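Local coordinates for flagellar hook associated protein type 3 FlgL (Legionella pneumophila subsp. pneumophila, PDB 5YTI), which probably serves as a structural component of the bacterial flagellum, as the flagellin-family hook-associated protein 3 of the junction between hook and filament, at residues A[87-91]-A[331-335]; A[182-188]-A[291-297]. Residue numbers count along the deposited sequence, not the author numbering.

Contact 1. Residues A[87-91]-A[331-335]; sequences LHRLR and IDSAL
This is a buried antiparallel helix-helix contact between the last turns of helix 49-96 and an early turn of helix 316-374. Both segments are helical throughout; their axes approach to 10.0 Å, with 159° between the N-to-C directions (signed crossing angle -159°). Leu87 lies opposite Leu335 (CA-CA 6.6 Å) and Arg91 opposite Ile331 (CA-CA 6.4 Å), so residues four apart pair in reversed order. The m,t rotamer of Leu87 brings its CD2 within 3.8 Å of Ile331 CD1, and Leu87 CB lies 4.1 Å from Leu335 CG; Leu90 CB reaches Ile331 CD1 at 4.1 Å. Such packing is consistent with the helical bundle of flagellin-family proteins, in which N- and C-terminal helices pack together. Along one border, Arg91, extended with chi1 to chi3 all t, lays its CB 3.7 Å from Ile331 CG2 and sends NH1 to Asp332 OD1 at 2.7 Å, a salt bridge for which Asp332 turns its carboxylate with chi1 m. His88 NE2 touches Leu335 CD2 at 3.5 Å. Behind Leu90 stand Val300 and Met303 of helix 296-307 and Leu117 and Leu121 of helix 104-125, whereas Phe219 of the second subunit packs on Arg91.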
loop_
_atom_site.group_PDB
_atom_site.type_symbol
_atom_site.label_atom_id
_atom_site.label_comp_id
_atom_site.label_asym_id
_atom_site.label_seq_id
_atom_site.Cartn_x
_atom_site.Cartn_y
_atom_site.Cartn_z
ATOM N N LEU A 87 2.850 15.356 -9.464
ATOM C CA LEU A 87 1.652 14.563 -9.337
ATOM C C LEU A 87 0.458 15.426 -9.327
ATOM O O LEU A 87 -0.601 14.973 -9.718
ATOM C CB LEU A 87 1.680 13.772 -8.054
ATOM C CG LEU A 87 2.653 12.595 -8.157
ATOM C CD1 LEU A 87 3.135 12.128 -6.785
ATOM C CD2 LEU A 87 1.981 11.463 -8.931
ATOM N N HIS A 88 0.598 16.662 -8.862
ATOM C CA HIS A 88 -0.559 17.571 -8.780
ATOM C C HIS A 88 -1.096 17.885 -10.166
ATOM O O HIS A 88 -2.303 18.062 -10.375
ATOM C CB HIS A 88 -0.211 18.875 -8.044
ATOM C CG HIS A 88 -0.505 18.827 -6.576
ATOM N ND1 HIS A 88 0.230 19.526 -5.643
ATOM C CD2 HIS A 88 -1.437 18.129 -5.876
ATOM C CE1 HIS A 88 -0.248 19.281 -4.435
ATOM N NE2 HIS A 88 -1.250 18.427 -4.548
ATOM N N ARG A 89 -0.155 17.920 -11.098
ATOM C CA ARG A 89 -0.400 18.229 -12.481
ATOM C C ARG A 89 -0.894 16.954 -13.134
ATOM O O ARG A 89 -1.901 16.989 -13.845
ATOM C CB ARG A 89 0.882 18.773 -13.160
ATOM C CG ARG A 89 0.811 19.053 -14.669
ATOM C CD ARG A 89 -0.326 19.996 -15.100
ATOM N NE ARG A 89 -0.514 19.963 -16.559
ATOM C CZ ARG A 89 -1.684 20.130 -17.190
ATOM N NH1 ARG A 89 -2.795 20.383 -16.521
ATOM N NH2 ARG A 89 -1.750 20.051 -18.511
ATOM N N LEU A 90 -0.233 15.826 -12.884
ATOM C CA LEU A 90 -0.763 14.562 -13.380
ATOM C C LEU A 90 -2.229 14.391 -12.965
ATOM O O LEU A 90 -3.009 13.724 -13.645
ATOM C CB LEU A 90 0.084 13.384 -12.896
ATOM C CG LEU A 90 1.437 13.242 -13.609
ATOM C CD1 LEU A 90 2.413 12.431 -12.785
ATOM C CD2 LEU A 90 1.267 12.638 -14.997
ATOM N N ARG A 91 -2.623 14.996 -11.853
ATOM C CA ARG A 91 -3.990 14.845 -11.393
ATOM C C ARG A 91 -4.914 15.765 -12.182
ATOM O O ARG A 91 -6.034 15.390 -12.516
ATOM C CB ARG A 91 -4.083 15.119 -9.893
ATOM C CG ARG A 91 -5.495 15.412 -9.488
ATOM C CD ARG A 91 -5.783 15.199 -8.029
ATOM N NE ARG A 91 -7.205 15.474 -7.832
ATOM C CZ ARG A 91 -7.895 15.074 -6.778
ATOM N NH1 ARG A 91 -7.280 14.407 -5.799
ATOM N NH2 ARG A 91 -9.184 15.350 -6.696
ATOM N N ILE A 331 -3.275 8.030 -8.618
ATOM C CA ILE A 331 -2.675 9.331 -8.478
ATOM C C ILE A 331 -2.894 9.890 -7.082
ATOM O O ILE A 331 -1.951 10.419 -6.517
ATOM C CB ILE A 331 -3.260 10.330 -9.457
ATOM C CG1 ILE A 331 -2.602 10.188 -10.809
ATOM C CG2 ILE A 331 -3.037 11.729 -8.953
ATOM C CD1 ILE A 331 -1.099 10.084 -10.730
ATOM N N ASP A 332 -4.105 9.770 -6.527
ATOM C CA ASP A 332 -4.366 10.285 -5.195
ATOM C C ASP A 332 -3.677 9.460 -4.144
ATOM O O ASP A 332 -3.018 10.015 -3.279
ATOM C CB ASP A 332 -5.851 10.318 -4.876
ATOM C CG ASP A 332 -6.586 11.415 -5.627
ATOM O OD1 ASP A 332 -5.896 12.170 -6.356
ATOM O OD2 ASP A 332 -7.837 11.524 -5.499
ATOM N N SER A 333 -3.843 8.138 -4.199
ATOM C CA SER A 333 -3.189 7.229 -3.248
ATOM C C SER A 333 -1.713 7.593 -3.096
ATOM O O SER A 333 -1.147 7.481 -2.008
ATOM C CB SER A 333 -3.294 5.786 -3.729
ATOM O OG SER A 333 -4.429 5.112 -3.193
ATOM N N ALA A 334 -1.125 8.038 -4.203
ATOM C CA ALA A 334 0.264 8.344 -4.295
ATOM C C ALA A 334 0.548 9.753 -3.834
ATOM O O ALA A 334 1.572 10.025 -3.245
ATOM C CB ALA A 334 0.723 8.178 -5.730
ATOM N N LEU A 335 -0.318 10.689 -4.162
ATOM C CA LEU A 335 -0.207 11.980 -3.553
ATOM C C LEU A 335 -0.194 11.743 -2.065
ATOM O O LEU A 335 0.693 12.210 -1.396
ATOM C CB LEU A 335 -1.383 12.863 -3.902
ATOM C CG LEU A 335 -1.100 13.885 -4.991
ATOM C CD1 LEU A 335 -2.416 14.324 -5.604
ATOM C CD2 LEU A 335 -0.341 15.069 -4.410
#

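Contact 2. Residues A[182-188]-A[291-297]; sequences VFMRIPS and AKNESIF
Two chain segments run antiparallel here: 182-188 ends helix 179-184 and then extends, while 291-297 arrives extended and turns into helix 296-307. Met184 is in register with Ser295 (CA-CA 3.9 Å), and Pro187 forms a single beta bridge with Asn293 (CA-CA 4.6 Å), a non-hydrogen-bonded pair flanked by two backbone bonds, Glu294 N to Ile186 O at 3.0 Å and Ser188 N to Lys292 O at 3.1 Å. Ser188 (chi1 p) also accepts Lys292 N on its OG at 3.0 Å. At the helix end, Ile296 N donates to Phe183 O at 3.1 Å, nearly straight at 164°. Met184 O instead takes a CA-H...O contact from Ser295 CA at 3.3 Å. Ser295, the N-cap, satisfies Ser298 N with its OG; Glu294 bonds Ser298 OG and forms a salt bridge with Arg302. Arg185 forms a salt bridge with Asp180 of the second subunit, and Asn293 ND2 a hydrogen bond with Asn181 of the second subunit. Apolar contacts flank the helix start: Ile186 CD1 to Ile296 CG1 at 3.6 Å, Phe183 CD1 to Ile296 CD1 at 3.7 Å. Selenomethionine Met184 (m,m,m) sets SE 3.8 Å from Phe297 CE2, an edge-on Met-aromatic contact. With Ala291 backbone-bonded to Arg192, the pairing leads toward adjacent strands 193-197 and 285-290, consistent with the paired antiparallel linker between the helical and beta domains of flagellin-family proteins.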
loop_
_atom_site.group_PDB
_atom_site.type_symbol
_atom_site.label_atom_id
_atom_site.label_comp_id
_atom_site.label_asym_id
_atom_site.label_seq_id
_atom_site.Cartn_x
_atom_site.Cartn_y
_atom_site.Cartn_z
ATOM N N VAL A 182 9.025 4.784 -1.108
ATOM C CA VAL A 182 8.524 6.064 -1.617
ATOM C C VAL A 182 7.766 5.954 -2.935
ATOM O O VAL A 182 6.705 6.526 -3.070
ATOM C CB VAL A 182 9.643 7.092 -1.781
ATOM C CG1 VAL A 182 9.079 8.367 -2.368
ATOM C CG2 VAL A 182 10.304 7.368 -0.447
ATOM N N PHE A 183 8.295 5.173 -3.872
ATOM C CA PHE A 183 7.789 5.148 -5.234
ATOM C C PHE A 183 7.110 3.872 -5.708
ATOM O O PHE A 183 6.281 3.943 -6.596
ATOM C CB PHE A 183 8.943 5.450 -6.185
ATOM C CG PHE A 183 9.550 6.809 -5.986
ATOM C CD1 PHE A 183 8.970 7.917 -6.541
ATOM C CD2 PHE A 183 10.713 6.961 -5.259
ATOM C CE1 PHE A 183 9.529 9.171 -6.359
ATOM C CE2 PHE A 183 11.285 8.207 -5.070
ATOM C CZ PHE A 183 10.695 9.318 -5.623
HETATM N N MSE A 184 7.445 2.710 -5.156
HETATM C CA MSE A 184 7.003 1.446 -5.778
HETATM C C MSE A 184 5.777 0.777 -5.198
HETATM O O MSE A 184 4.931 0.259 -5.933
HETATM C CB MSE A 184 8.111 0.407 -5.817
HETATM C CG MSE A 184 9.459 0.999 -6.226
HETATM SE SE MSE A 184 9.644 1.314 -8.167
HETATM C CE MSE A 184 8.989 -0.456 -8.724
ATOM N N ARG A 185 5.653 0.724 -3.887
ATOM C CA ARG A 185 4.563 -0.050 -3.307
ATOM C C ARG A 185 3.458 0.869 -2.856
ATOM O O ARG A 185 3.544 1.478 -1.801
ATOM C CB ARG A 185 5.066 -0.864 -2.132
ATOM C CG ARG A 185 6.364 -1.597 -2.394
ATOM C CD ARG A 185 6.370 -2.306 -3.729
ATOM N NE ARG A 185 7.541 -3.168 -3.823
ATOM C CZ ARG A 185 7.739 -4.034 -4.808
ATOM N NH1 ARG A 185 6.852 -4.135 -5.791
ATOM N NH2 ARG A 185 8.817 -4.803 -4.813
ATOM N N ILE A 186 2.433 0.980 -3.690
ATOM C CA ILE A 186 1.303 1.876 -3.467
ATOM C C ILE A 186 0.155 1.099 -4.014
ATOM O O ILE A 186 0.235 0.590 -5.124
ATOM C CB ILE A 186 1.436 3.157 -4.277
ATOM C CG1 ILE A 186 2.761 3.811 -3.956
ATOM C CG2 ILE A 186 0.287 4.091 -3.990
ATOM C CD1 ILE A 186 2.906 5.175 -4.571
ATOM N N PRO A 187 -0.901 0.958 -3.232
ATOM C CA PRO A 187 -1.881 0.026 -3.726
ATOM C C PRO A 187 -2.687 0.640 -4.858
ATOM O O PRO A 187 -2.939 1.875 -4.910
ATOM C CB PRO A 187 -2.755 -0.274 -2.491
ATOM C CG PRO A 187 -2.072 0.400 -1.337
ATOM C CD PRO A 187 -1.306 1.541 -1.949
ATOM N N SER A 188 -3.059 -0.249 -5.771
ATOM C CA SER A 188 -3.855 0.090 -6.933
ATOM C C SER A 188 -5.313 0.189 -6.570
ATOM O O SER A 188 -5.732 -0.205 -5.474
ATOM C CB SER A 188 -3.701 -0.989 -7.984
ATOM O OG SER A 188 -3.970 -2.275 -7.423
ATOM N N ALA A 291 -6.377 -5.180 -3.985
ATOM C CA ALA A 291 -5.394 -4.237 -4.410
ATOM C C ALA A 291 -4.035 -4.872 -4.460
ATOM O O ALA A 291 -3.716 -5.790 -3.712
ATOM C CB ALA A 291 -5.368 -3.072 -3.477
ATOM N N LYS A 292 -3.217 -4.314 -5.330
ATOM C CA LYS A 292 -1.963 -4.904 -5.710
ATOM C C LYS A 292 -0.924 -3.810 -5.647
ATOM O O LYS A 292 -1.192 -2.710 -6.106
ATOM C CB LYS A 292 -2.113 -5.390 -7.138
ATOM C CG LYS A 292 -1.054 -6.358 -7.596
ATOM C CD LYS A 292 -1.301 -6.717 -9.055
ATOM C CE LYS A 292 -0.411 -7.861 -9.532
ATOM N NZ LYS A 292 0.961 -7.408 -9.930
ATOM N N ASN A 293 0.247 -4.068 -5.085
ATOM C CA ASN A 293 1.268 -3.025 -5.120
ATOM C C ASN A 293 1.618 -2.673 -6.565
ATOM O O ASN A 293 1.708 -3.543 -7.423
ATOM C CB ASN A 293 2.515 -3.405 -4.325
ATOM C CG ASN A 293 2.347 -3.149 -2.834
ATOM O OD1 ASN A 293 1.628 -2.219 -2.427
ATOM N ND2 ASN A 293 3.004 -3.980 -2.003
ATOM N N GLU A 294 1.782 -1.384 -6.838
ATOM C CA GLU A 294 2.067 -0.945 -8.194
ATOM C C GLU A 294 2.676 0.458 -8.157
ATOM O O GLU A 294 2.067 1.377 -7.579
ATOM C CB GLU A 294 0.781 -1.001 -9.054
ATOM C CG GLU A 294 0.610 0.189 -10.000
ATOM C CD GLU A 294 -0.433 0.003 -11.100
ATOM O OE1 GLU A 294 -1.540 -0.470 -10.818
ATOM O OE2 GLU A 294 -0.161 0.387 -12.261
ATOM N N SER A 295 3.855 0.608 -8.786
ATOM C CA SER A 295 4.637 1.880 -8.793
ATOM C C SER A 295 3.887 3.059 -9.339
ATOM O O SER A 295 3.007 2.905 -10.160
ATOM C CB SER A 295 5.951 1.747 -9.599
ATOM O OG SER A 295 5.762 1.382 -10.968
ATOM N N ILE A 296 4.230 4.248 -8.884
ATOM C CA ILE A 296 3.640 5.428 -9.478
ATOM C C ILE A 296 3.915 5.352 -10.948
ATOM O O ILE A 296 3.100 5.723 -11.769
ATOM C CB ILE A 296 4.304 6.715 -9.018
ATOM C CG1 ILE A 296 4.159 6.879 -7.523
ATOM C CG2 ILE A 296 3.666 7.911 -9.689
ATOM C CD1 ILE A 296 5.326 7.674 -6.959
ATOM N N PHE A 297 5.099 4.876 -11.275
ATOM C CA PHE A 297 5.533 4.845 -12.647
ATOM C C PHE A 297 4.556 4.123 -13.557
ATOM O O PHE A 297 4.098 4.714 -14.527
ATOM C CB PHE A 297 6.912 4.256 -12.723
ATOM C CG PHE A 297 7.857 4.878 -11.747
ATOM C CD1 PHE A 297 8.117 6.229 -11.806
ATOM C CD2 PHE A 297 8.462 4.115 -10.753
ATOM C CE1 PHE A 297 8.984 6.809 -10.911
ATOM C CE2 PHE A 297 9.333 4.692 -9.858
ATOM C CZ PHE A 297 9.594 6.043 -9.932
#

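In the fold
The centres of the two contacts lie 12 Å apart. Along the chain the order is 87-91, 182-188, 291-297, 331-335, so contact 1 pairs the outer segments and contact 2 the inner ones, with the strands of the five-stranded sheet falling between 188 and 291. Helix 296-307, begun in contact 2, is followed directly by helix 316-374 of contact 1. The two touch: Ile186 CD1 packs on Ala334 CB at 3.9 Å, and Ile296 CG2 on Leu87 CD2 at 4.0 Å. The paired segments rest on the long helices where the chain passes to the sheet and back, consistent with a junction between helical and beta parts, and both contacts also border the second subunit.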